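Nucleoprotein (Schmallenberg virus, PDB 4JNG) encapsidates the viral RNA genome, shielding it from nucleases and forming the helical nucleocapsid that serves as template for transcription and replication. Local coordinates at residues Lys51-Val62 / Val73-Tyr81; His94-Ala105 / Ala145-Phe155. All coordinates share one frame; numbering follows the deposited sequence.

Interaction 1. Residues Lys51-Val62 / Val73-Tyr81; sequences KMVLHKTAQPSV and VVNNHFPQY. With nucleotides of chain A.
Asn75 reaches across to the chain that leaves helix 47-56. Its CB lies against Gln59 O. CG stands anti to the backbone N (chi1 176°), which carries the amide in beside Leu54; Asn75 CG is 3.6 Å from Leu54 CG. At the tip, ND2 donates to Leu54 O at 3.1 Å. Weak bonds run from ND2 to Thr57 O and Gln59 O, so its two hydrogens are shared among three carbonyls, one from the helix and two from the loop after it. OD1 looks back to its own segment and accepts from His77 N at 3.0 Å, an Asx turn. The contact sits at the base of the beta hairpin of strands 61-66 and 69-74. Val62 N bonds to Val73 O at 2.8 Å, and Val73 N to Val62 O. In the flanking loops, Ala58 CB rests over one face of the Phe78 ring. The Tyr81 ring is sandwiched between Pro60 CB and Phe78 CD2. On the RNA side, Lys51 CG packs off-centre on the His77 ring, 4.2 Å from its centroid. Its edge faces the RNA, and His77 ND1 donates to U26 OP1 of chain A at 2.8 Å. Asn76 ND2 donates to U24 O2' of chain A.

Interaction 2. Residues His94-Ala105 / Ala145-Phe155; sequences HRMSGYLARWIA and APGAEMFLDAF. With nucleotides of chain A.
Helix 93-110 lies in the core of the nucleoprotein, and the loop between helices 138-142 and 158-168 packs along it. The CA atoms nearest each other are those of Gly98 and Gly147, 3.8 Å apart. Gly147 belongs to a type II beta turn, Ala145 to Ala148. With no side chain on either residue, the helix and the turn pack backbone to backbone here. Gly98 CA also makes a CA-H...O contact with Gly147 O. Next to this point, Ser97 OG donates to Pro146 O at 2.6 Å. With chi1 at 178°, OG is turned opposite the backbone N and out to the loop. The Phe151 ring has Arg102 NE over one face, offset toward the rim and 3.6 Å from Phe151 CD1, Met150 CB over the opposite face and Tyr99 at its edge. There Phe151 CZ is 3.7 Å from Tyr99 CD1, and the two side chains cross at about a right angle. The guanidinium of Arg102 is turned 74° from the ring plane and forms salt bridges with Glu21 and Asp106. Met150 SD makes an oblique Met-aromatic contact with Tyr99. Phe155 CZ points edge-on at the helix backbone and is 3.8 Å from Ala101 CB. At the RNA end, Arg95 NE donates to U24 OP1 of chain A at 2.9 Å. Apart from the serine bond, the two segments are held mainly by apolar and aromatic packing. The charged end of Arg95 has its partners outside both segments: NH1 is tied to Pro87 O and Ala90 O, while NE and NH2 bond RNA phosphates.

Interaction 1 precedes interaction 2 in the chain, and strand 69-74 is followed by helix 93-110. Their centres are about 21 Å apart and their nearest atoms about 4 Å, without touching. Leu93, at the start of the helix, packs on Lys51, Leu54 and His77 of interaction 1. Both contacts face the same RNA strand. U24 of chain A is common to both: interaction 1 reaches its ribose through Asn76, interaction 2 its phosphate through Arg95. The nearest side-chain atoms of His77 and His94 are about 6 Å apart. Interaction 2 lies about 5 Å from the centre of the chain, centre to centre. Interaction 1 lies about 19 Å out, where neighbouring subunits also touch it.

Interaction 1. Residues Lys51-Val62 / Val73-Tyr81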
# COMPACT_ATOMS: atom_id res chain seq x y z
N LYS B 51 -10.33 4.51 -16.65
CA LYS B 51 -10.25 3.39 -15.75
C LYS B 51 -10.09 3.89 -14.31
O LYS B 51 -10.71 3.37 -13.39
CB LYS B 51 -9.07 2.53 -16.22
CG LYS B 51 -8.61 1.42 -15.32
CD LYS B 51 -7.34 0.82 -15.90
CE LYS B 51 -7.62 -0.38 -16.79
NZ LYS B 51 -6.34 -1.09 -17.05
N MET B 52 -9.28 4.93 -14.13
CA MET B 52 -9.14 5.61 -12.84
C MET B 52 -10.44 6.26 -12.41
O MET B 52 -10.82 6.21 -11.24
CB MET B 52 -8.07 6.68 -12.92
CG MET B 52 -6.66 6.16 -13.12
SD MET B 52 -5.64 7.33 -14.04
CE MET B 52 -6.21 8.91 -13.42
N VAL B 53 -11.12 6.90 -13.36
CA VAL B 53 -12.43 7.48 -13.11
C VAL B 53 -13.33 6.36 -12.57
O VAL B 53 -13.79 6.41 -11.42
CB VAL B 53 -13.02 8.14 -14.37
CG1 VAL B 53 -14.49 8.48 -14.20
CG2 VAL B 53 -12.25 9.41 -14.71
N LEU B 54 -13.53 5.32 -13.39
CA LEU B 54 -14.38 4.18 -13.02
C LEU B 54 -13.99 3.51 -11.69
O LEU B 54 -14.86 3.08 -10.93
CB LEU B 54 -14.38 3.13 -14.16
CG LEU B 54 -15.58 3.13 -15.12
CD1 LEU B 54 -16.07 4.52 -15.47
CD2 LEU B 54 -15.24 2.36 -16.39
N HIS B 55 -12.69 3.45 -11.42
CA HIS B 55 -12.19 2.87 -10.18
C HIS B 55 -12.65 3.63 -8.94
O HIS B 55 -12.80 3.03 -7.86
CB HIS B 55 -10.66 2.80 -10.21
CG HIS B 55 -10.06 2.31 -8.94
ND1 HIS B 55 -9.74 0.99 -8.72
CD2 HIS B 55 -9.76 2.97 -7.79
CE1 HIS B 55 -9.26 0.85 -7.50
NE2 HIS B 55 -9.26 2.03 -6.91
N LYS B 56 -12.88 4.93 -9.08
CA LYS B 56 -13.34 5.78 -7.98
C LYS B 56 -14.83 6.16 -8.09
O LYS B 56 -15.34 6.92 -7.25
CB LYS B 56 -12.45 7.03 -7.87
CG LYS B 56 -12.89 8.25 -8.66
CD LYS B 56 -11.79 9.30 -8.72
CE LYS B 56 -12.33 10.72 -8.57
NZ LYS B 56 -13.31 11.06 -9.63
N THR B 57 -15.53 5.61 -9.08
CA THR B 57 -16.92 5.99 -9.33
C THR B 57 -17.88 4.89 -8.90
O THR B 57 -17.75 3.74 -9.32
CB THR B 57 -17.14 6.34 -10.81
OG1 THR B 57 -16.26 7.40 -11.17
CG2 THR B 57 -18.57 6.78 -11.05
N ALA B 58 -18.87 5.26 -8.09
CA ALA B 58 -19.75 4.29 -7.44
C ALA B 58 -21.13 4.23 -8.10
O ALA B 58 -22.15 4.38 -7.43
CB ALA B 58 -19.88 4.62 -5.95
N GLN B 59 -21.14 4.03 -9.41
CA GLN B 59 -22.33 3.51 -10.08
C GLN B 59 -21.92 2.31 -10.91
O GLN B 59 -20.89 2.34 -11.57
CB GLN B 59 -23.05 4.54 -10.95
CG GLN B 59 -22.14 5.45 -11.76
CD GLN B 59 -21.78 6.72 -11.02
OE1 GLN B 59 -21.63 6.71 -9.79
NE2 GLN B 59 -21.61 7.81 -11.76
N PRO B 60 -22.73 1.24 -10.87
CA PRO B 60 -22.37 0.01 -11.56
C PRO B 60 -22.35 0.13 -13.08
O PRO B 60 -21.86 -0.78 -13.75
CB PRO B 60 -23.45 -0.97 -11.11
CG PRO B 60 -24.62 -0.10 -10.77
CD PRO B 60 -23.99 1.09 -10.12
N SER B 61 -22.88 1.23 -13.64
CA SER B 61 -22.72 1.51 -15.06
C SER B 61 -22.66 3.02 -15.33
O SER B 61 -23.30 3.82 -14.64
CB SER B 61 -23.82 0.82 -15.89
OG SER B 61 -24.97 1.62 -16.05
N VAL B 62 -21.86 3.40 -16.33
CA VAL B 62 -21.51 4.79 -16.56
C VAL B 62 -21.47 5.11 -18.05
O VAL B 62 -20.92 4.36 -18.85
CB VAL B 62 -20.14 5.15 -15.96
CG1 VAL B 62 -19.88 6.64 -16.05
CG2 VAL B 62 -20.06 4.71 -14.50
N VAL B 73 -21.06 1.95 -20.38
CA VAL B 73 -20.00 1.06 -19.93
C VAL B 73 -20.39 0.42 -18.59
O VAL B 73 -20.86 1.11 -17.68
CB VAL B 73 -18.68 1.85 -19.79
CG1 VAL B 73 -17.52 0.95 -19.41
CG2 VAL B 73 -18.36 2.61 -21.09
N VAL B 74 -20.20 -0.89 -18.46
CA VAL B 74 -20.33 -1.59 -17.18
C VAL B 74 -19.07 -1.36 -16.35
O VAL B 74 -17.96 -1.62 -16.81
CB VAL B 74 -20.60 -3.09 -17.38
CG1 VAL B 74 -20.54 -3.85 -16.06
CG2 VAL B 74 -21.97 -3.28 -18.01
N ASN B 75 -19.26 -0.84 -15.14
CA ASN B 75 -18.17 -0.47 -14.26
C ASN B 75 -17.94 -1.55 -13.20
O ASN B 75 -18.65 -1.58 -12.19
CB ASN B 75 -18.48 0.87 -13.60
CG ASN B 75 -17.42 1.30 -12.59
OD1 ASN B 75 -16.37 0.66 -12.45
ND2 ASN B 75 -17.71 2.39 -11.87
N ASN B 76 -16.98 -2.44 -13.47
CA ASN B 76 -16.53 -3.46 -12.51
C ASN B 76 -15.16 -3.12 -11.92
O ASN B 76 -14.50 -3.96 -11.31
CB ASN B 76 -16.49 -4.84 -13.19
CG ASN B 76 -17.82 -5.58 -13.10
OD1 ASN B 76 -18.86 -4.98 -12.86
ND2 ASN B 76 -17.79 -6.89 -13.28
N HIS B 77 -14.74 -1.86 -12.08
CA HIS B 77 -13.45 -1.40 -11.57
C HIS B 77 -13.53 -0.95 -10.11
O HIS B 77 -12.61 -1.19 -9.33
CB HIS B 77 -12.93 -0.25 -12.41
CG HIS B 77 -12.47 -0.68 -13.77
ND1 HIS B 77 -11.24 -1.26 -13.98
CD2 HIS B 77 -13.06 -0.60 -14.98
CE1 HIS B 77 -11.10 -1.52 -15.26
NE2 HIS B 77 -12.19 -1.13 -15.89
N PHE B 78 -14.61 -0.25 -9.77
CA PHE B 78 -14.87 0.14 -8.39
C PHE B 78 -14.86 -1.15 -7.54
O PHE B 78 -15.58 -2.10 -7.86
CB PHE B 78 -16.21 0.88 -8.29
CG PHE B 78 -16.53 1.39 -6.91
CD1 PHE B 78 -15.92 2.55 -6.43
CD2 PHE B 78 -17.45 0.73 -6.09
CE1 PHE B 78 -16.22 3.02 -5.16
CE2 PHE B 78 -17.74 1.21 -4.82
CZ PHE B 78 -17.13 2.35 -4.35
N PRO B 79 -14.01 -1.20 -6.49
CA PRO B 79 -13.74 -2.44 -5.75
C PRO B 79 -14.98 -3.29 -5.48
O PRO B 79 -15.00 -4.49 -5.78
CB PRO B 79 -13.14 -1.95 -4.43
CG PRO B 79 -12.65 -0.56 -4.69
CD PRO B 79 -13.17 -0.08 -6.02
N GLN B 80 -16.02 -2.66 -4.96
CA GLN B 80 -17.28 -3.33 -4.62
C GLN B 80 -17.90 -4.09 -5.81
O GLN B 80 -18.53 -5.13 -5.61
CB GLN B 80 -18.27 -2.29 -4.09
CG GLN B 80 -19.61 -2.83 -3.61
CD GLN B 80 -20.52 -1.73 -3.07
OE1 GLN B 80 -20.05 -0.71 -2.58
NE2 GLN B 80 -21.83 -1.95 -3.16
N TYR B 81 -17.71 -3.57 -7.02
CA TYR B 81 -18.34 -4.12 -8.21
C TYR B 81 -17.52 -5.20 -8.93
O TYR B 81 -18.00 -5.80 -9.89
CB TYR B 81 -18.67 -2.97 -9.20
CG TYR B 81 -19.51 -1.84 -8.62
CD1 TYR B 81 -20.39 -2.06 -7.55
CD2 TYR B 81 -19.45 -0.56 -9.17
CE1 TYR B 81 -21.15 -1.02 -7.03
CE2 TYR B 81 -20.21 0.47 -8.66
CZ TYR B 81 -21.06 0.25 -7.60
OH TYR B 81 -21.81 1.30 -7.11
P U A 26 -8.83 -3.27 -12.82
OP1 U A 26 -8.92 -1.84 -12.45
OP2 U A 26 -8.66 -3.66 -14.24
O5' U A 26 -7.64 -3.96 -12.00
C5' U A 26 -7.21 -3.48 -10.71
C4' U A 26 -6.07 -4.32 -10.18
O4' U A 26 -6.45 -5.72 -10.18
C3' U A 26 -4.77 -4.28 -10.97
O3' U A 26 -3.91 -3.21 -10.57
C2' U A 26 -4.10 -5.60 -10.60
O2' U A 26 -3.30 -5.54 -9.44
C1' U A 26 -5.31 -6.53 -10.40
N1 U A 26 -5.56 -7.41 -11.55
C2 U A 26 -4.95 -8.65 -11.55
O2 U A 26 -4.24 -9.04 -10.64
N3 U A 26 -5.21 -9.42 -12.65
C4 U A 26 -5.99 -9.08 -13.74
O4 U A 26 -6.13 -9.89 -14.66
C5 U A 26 -6.57 -7.77 -13.67
C6 U A 26 -6.34 -7.00 -12.61
P U A 25 -12.96 -6.23 -16.12
OP1 U A 25 -13.33 -4.86 -16.53
OP2 U A 25 -12.25 -7.11 -17.08
O5' U A 25 -12.11 -6.09 -14.79
C5' U A 25 -12.63 -5.36 -13.67
C4' U A 25 -11.83 -5.70 -12.44
O4' U A 25 -11.90 -7.13 -12.20
C3' U A 25 -10.35 -5.40 -12.53
O3' U A 25 -10.13 -4.01 -12.25
C2' U A 25 -9.77 -6.35 -11.49
O2' U A 25 -9.84 -5.81 -10.19
C1' U A 25 -10.69 -7.56 -11.60
N1 U A 25 -10.17 -8.71 -12.36
C2 U A 25 -9.45 -9.66 -11.65
O2 U A 25 -9.23 -9.56 -10.45
N3 U A 25 -9.00 -10.72 -12.39
C4 U A 25 -9.20 -10.94 -13.74
O4 U A 25 -8.73 -11.95 -14.26
C5 U A 25 -9.95 -9.92 -14.40
C6 U A 25 -10.40 -8.87 -13.70
P U A 24 -14.46 -10.50 -19.27
OP1 U A 24 -14.75 -9.40 -20.27
OP2 U A 24 -13.18 -11.23 -19.35
O5' U A 24 -14.56 -9.88 -17.81
C5' U A 24 -15.77 -9.28 -17.32
C4' U A 24 -15.63 -8.99 -15.84
O4' U A 24 -15.69 -10.24 -15.09
C3' U A 24 -14.31 -8.37 -15.41
O3' U A 24 -14.29 -6.97 -15.62
C2' U A 24 -14.26 -8.75 -13.94
O2' U A 24 -15.09 -7.97 -13.09
C1' U A 24 -14.81 -10.17 -13.98
N1 U A 24 -13.78 -11.20 -14.13
C2 U A 24 -13.07 -11.57 -13.00
O2 U A 24 -13.27 -11.07 -11.91
N3 U A 24 -12.13 -12.55 -13.20
C4 U A 24 -11.83 -13.18 -14.39
O4 U A 24 -10.95 -14.05 -14.41
C5 U A 24 -12.59 -12.75 -15.51
C6 U A 24 -13.52 -11.79 -15.35
O HOH W 1 -21.14 -3.26 -12.52

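Interaction 2. Residues His94-Ala105 / Ala145-Phe155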
# COMPACT_ATOMS: atom_id res chain seq x y z
N HIS B 94 -12.47 -2.82 -20.80
CA HIS B 94 -11.61 -3.82 -21.37
C HIS B 94 -12.18 -4.38 -22.67
O HIS B 94 -11.46 -4.51 -23.65
CB HIS B 94 -11.39 -4.98 -20.38
CG HIS B 94 -10.26 -5.87 -20.75
ND1 HIS B 94 -10.44 -7.08 -21.37
CD2 HIS B 94 -8.92 -5.71 -20.62
CE1 HIS B 94 -9.27 -7.65 -21.59
NE2 HIS B 94 -8.33 -6.84 -21.15
N ARG B 95 -13.47 -4.71 -22.67
CA ARG B 95 -14.10 -5.28 -23.85
C ARG B 95 -14.11 -4.26 -25.00
O ARG B 95 -13.79 -4.59 -26.14
CB ARG B 95 -15.51 -5.75 -23.54
CG ARG B 95 -15.57 -7.01 -22.66
CD ARG B 95 -17.01 -7.49 -22.53
NE ARG B 95 -17.14 -8.63 -21.64
CZ ARG B 95 -18.28 -9.23 -21.31
NH1 ARG B 95 -19.45 -8.80 -21.78
NH2 ARG B 95 -18.25 -10.28 -20.49
N MET B 96 -14.45 -3.03 -24.65
CA MET B 96 -14.57 -1.91 -25.59
C MET B 96 -13.25 -1.69 -26.33
O MET B 96 -13.22 -1.54 -27.54
CB MET B 96 -14.94 -0.67 -24.78
CG MET B 96 -15.20 0.57 -25.58
SD MET B 96 -15.74 1.88 -24.48
CE MET B 96 -15.72 3.19 -25.70
N SER B 97 -12.15 -1.72 -25.57
CA SER B 97 -10.81 -1.62 -26.11
C SER B 97 -10.50 -2.70 -27.14
O SER B 97 -9.91 -2.42 -28.18
CB SER B 97 -9.79 -1.69 -24.97
OG SER B 97 -8.47 -1.65 -25.46
N GLY B 98 -10.88 -3.94 -26.85
CA GLY B 98 -10.69 -5.04 -27.79
C GLY B 98 -11.57 -4.90 -29.03
O GLY B 98 -11.10 -5.09 -30.16
N TYR B 99 -12.83 -4.54 -28.83
CA TYR B 99 -13.72 -4.34 -29.96
C TYR B 99 -13.19 -3.24 -30.89
O TYR B 99 -13.11 -3.46 -32.09
CB TYR B 99 -15.15 -4.03 -29.52
CG TYR B 99 -15.86 -5.13 -28.75
CD1 TYR B 99 -15.42 -6.47 -28.80
CD2 TYR B 99 -16.98 -4.85 -27.99
CE1 TYR B 99 -16.08 -7.46 -28.10
CE2 TYR B 99 -17.65 -5.84 -27.29
CZ TYR B 99 -17.20 -7.14 -27.35
OH TYR B 99 -17.88 -8.11 -26.65
N LEU B 100 -12.79 -2.10 -30.32
CA LEU B 100 -12.31 -0.95 -31.11
C LEU B 100 -11.03 -1.28 -31.87
O LEU B 100 -10.88 -0.90 -33.03
CB LEU B 100 -12.10 0.30 -30.24
CG LEU B 100 -13.33 1.08 -29.79
CD1 LEU B 100 -12.93 2.13 -28.76
CD2 LEU B 100 -14.07 1.75 -30.95
N ALA B 101 -10.10 -1.98 -31.22
CA ALA B 101 -8.90 -2.48 -31.89
C ALA B 101 -9.25 -3.38 -33.07
O ALA B 101 -8.69 -3.25 -34.15
CB ALA B 101 -8.01 -3.23 -30.91
N ARG B 102 -10.20 -4.28 -32.85
CA ARG B 102 -10.68 -5.18 -33.89
C ARG B 102 -11.37 -4.41 -35.02
O ARG B 102 -11.23 -4.77 -36.19
CB ARG B 102 -11.64 -6.20 -33.28
CG ARG B 102 -12.45 -7.02 -34.26
CD ARG B 102 -11.62 -8.05 -35.00
NE ARG B 102 -12.22 -9.36 -34.82
CZ ARG B 102 -13.23 -9.85 -35.53
NH1 ARG B 102 -13.79 -9.16 -36.53
NH2 ARG B 102 -13.70 -11.04 -35.24
N TRP B 103 -12.12 -3.37 -34.67
CA TRP B 103 -12.77 -2.53 -35.67
C TRP B 103 -11.72 -1.84 -36.55
O TRP B 103 -11.86 -1.84 -37.77
CB TRP B 103 -13.70 -1.51 -35.02
CG TRP B 103 -14.26 -0.52 -35.98
CD1 TRP B 103 -15.27 -0.71 -36.87
CD2 TRP B 103 -13.81 0.83 -36.17
NE1 TRP B 103 -15.50 0.43 -37.59
CE2 TRP B 103 -14.61 1.39 -37.19
CE3 TRP B 103 -12.82 1.61 -35.58
CZ2 TRP B 103 -14.45 2.70 -37.63
CZ3 TRP B 103 -12.66 2.91 -36.01
CH2 TRP B 103 -13.46 3.45 -37.03
N ILE B 104 -10.68 -1.30 -35.94
CA ILE B 104 -9.61 -0.63 -36.68
C ILE B 104 -8.96 -1.61 -37.65
O ILE B 104 -8.76 -1.28 -38.83
CB ILE B 104 -8.52 -0.04 -35.75
CG1 ILE B 104 -9.10 1.10 -34.90
CG2 ILE B 104 -7.35 0.51 -36.56
CD1 ILE B 104 -8.25 1.44 -33.68
N ALA B 105 -8.64 -2.80 -37.15
CA ALA B 105 -8.00 -3.82 -37.96
C ALA B 105 -8.90 -4.27 -39.11
O ALA B 105 -8.42 -4.43 -40.24
CB ALA B 105 -7.59 -5.01 -37.10
N ALA B 145 -3.30 -3.78 -27.74
CA ALA B 145 -4.45 -3.21 -27.05
C ALA B 145 -5.00 -4.15 -25.97
O ALA B 145 -5.04 -5.36 -26.18
CB ALA B 145 -5.55 -2.86 -28.04
N PRO B 146 -5.43 -3.60 -24.83
CA PRO B 146 -6.16 -4.47 -23.90
C PRO B 146 -7.42 -4.98 -24.60
O PRO B 146 -8.05 -4.23 -25.36
CB PRO B 146 -6.52 -3.54 -22.73
CG PRO B 146 -5.56 -2.41 -22.83
CD PRO B 146 -5.25 -2.24 -24.28
N GLY B 147 -7.75 -6.25 -24.37
CA GLY B 147 -8.90 -6.87 -25.01
C GLY B 147 -8.65 -7.47 -26.38
O GLY B 147 -9.52 -8.16 -26.90
N ALA B 148 -7.49 -7.22 -26.97
CA ALA B 148 -7.14 -7.83 -28.26
C ALA B 148 -6.99 -9.35 -28.16
O ALA B 148 -7.16 -10.05 -29.16
CB ALA B 148 -5.86 -7.21 -28.82
N GLU B 149 -6.68 -9.85 -26.97
CA GLU B 149 -6.56 -11.30 -26.73
C GLU B 149 -7.87 -12.09 -26.95
O GLU B 149 -7.86 -13.31 -27.11
CB GLU B 149 -5.96 -11.58 -25.35
CG GLU B 149 -6.90 -11.42 -24.16
CD GLU B 149 -7.27 -9.98 -23.84
OE1 GLU B 149 -6.58 -9.02 -24.26
OE2 GLU B 149 -8.29 -9.82 -23.14
N MET B 150 -9.00 -11.39 -26.97
CA MET B 150 -10.28 -11.97 -27.38
C MET B 150 -10.33 -12.35 -28.87
O MET B 150 -11.26 -13.05 -29.30
CB MET B 150 -11.41 -10.98 -27.13
CG MET B 150 -11.65 -10.55 -25.70
SD MET B 150 -13.18 -9.60 -25.58
CE MET B 150 -12.68 -7.97 -26.14
N PHE B 151 -9.37 -11.88 -29.67
CA PHE B 151 -9.37 -12.13 -31.11
C PHE B 151 -7.99 -12.58 -31.60
O PHE B 151 -7.36 -11.91 -32.41
CB PHE B 151 -9.81 -10.86 -31.87
CG PHE B 151 -11.10 -10.28 -31.36
CD1 PHE B 151 -12.30 -10.94 -31.57
CD2 PHE B 151 -11.11 -9.08 -30.67
CE1 PHE B 151 -13.49 -10.42 -31.09
CE2 PHE B 151 -12.29 -8.54 -30.20
CZ PHE B 151 -13.48 -9.22 -30.41
N LEU B 152 -7.53 -13.72 -31.09
CA LEU B 152 -6.25 -14.28 -31.54
C LEU B 152 -6.20 -14.48 -33.07
O LEU B 152 -5.16 -14.26 -33.69
CB LEU B 152 -5.94 -15.58 -30.78
CG LEU B 152 -5.10 -15.56 -29.49
CD1 LEU B 152 -4.76 -14.18 -28.93
CD2 LEU B 152 -5.77 -16.40 -28.41
N ASP B 153 -7.32 -14.86 -33.68
CA ASP B 153 -7.39 -15.04 -35.14
C ASP B 153 -7.13 -13.74 -35.91
O ASP B 153 -6.33 -13.72 -36.86
CB ASP B 153 -8.76 -15.62 -35.53
CG ASP B 153 -8.92 -15.83 -37.04
OD1 ASP B 153 -8.96 -14.82 -37.79
OD2 ASP B 153 -9.02 -16.99 -37.47
N ALA B 154 -7.80 -12.67 -35.50
CA ALA B 154 -7.72 -11.38 -36.16
C ALA B 154 -6.37 -10.69 -35.97
O ALA B 154 -5.93 -9.92 -36.84
CB ALA B 154 -8.83 -10.46 -35.68
N PHE B 155 -5.71 -10.95 -34.84
CA PHE B 155 -4.43 -10.33 -34.54
C PHE B 155 -3.26 -11.31 -34.65
O PHE B 155 -2.20 -11.10 -34.07
CB PHE B 155 -4.44 -9.68 -33.15
CG PHE B 155 -5.43 -8.54 -33.02
CD1 PHE B 155 -5.18 -7.31 -33.62
CD2 PHE B 155 -6.60 -8.71 -32.31
CE1 PHE B 155 -6.09 -6.27 -33.51
CE2 PHE B 155 -7.51 -7.67 -32.19
CZ PHE B 155 -7.26 -6.44 -32.79
P U A 24 -14.46 -10.50 -19.27
OP1 U A 24 -14.75 -9.40 -20.27
OP2 U A 24 -13.18 -11.23 -19.35
O5' U A 24 -14.56 -9.88 -17.81
C5' U A 24 -15.77 -9.28 -17.32
C4' U A 24 -15.63 -8.99 -15.84
O4' U A 24 -15.69 -10.24 -15.09
C3' U A 24 -14.31 -8.37 -15.41
O3' U A 24 -14.29 -6.97 -15.62
C2' U A 24 -14.26 -8.75 -13.94
O2' U A 24 -15.09 -7.97 -13.09
C1' U A 24 -14.81 -10.17 -13.98
N1 U A 24 -13.78 -11.20 -14.13
C2 U A 24 -13.07 -11.57 -13.00
O2 U A 24 -13.27 -11.07 -11.91
N3 U A 24 -12.13 -12.55 -13.20
C4 U A 24 -11.83 -13.18 -14.39
O4 U A 24 -10.95 -14.05 -14.41
C5 U A 24 -12.59 -12.75 -15.51
C6 U A 24 -13.52 -11.79 -15.35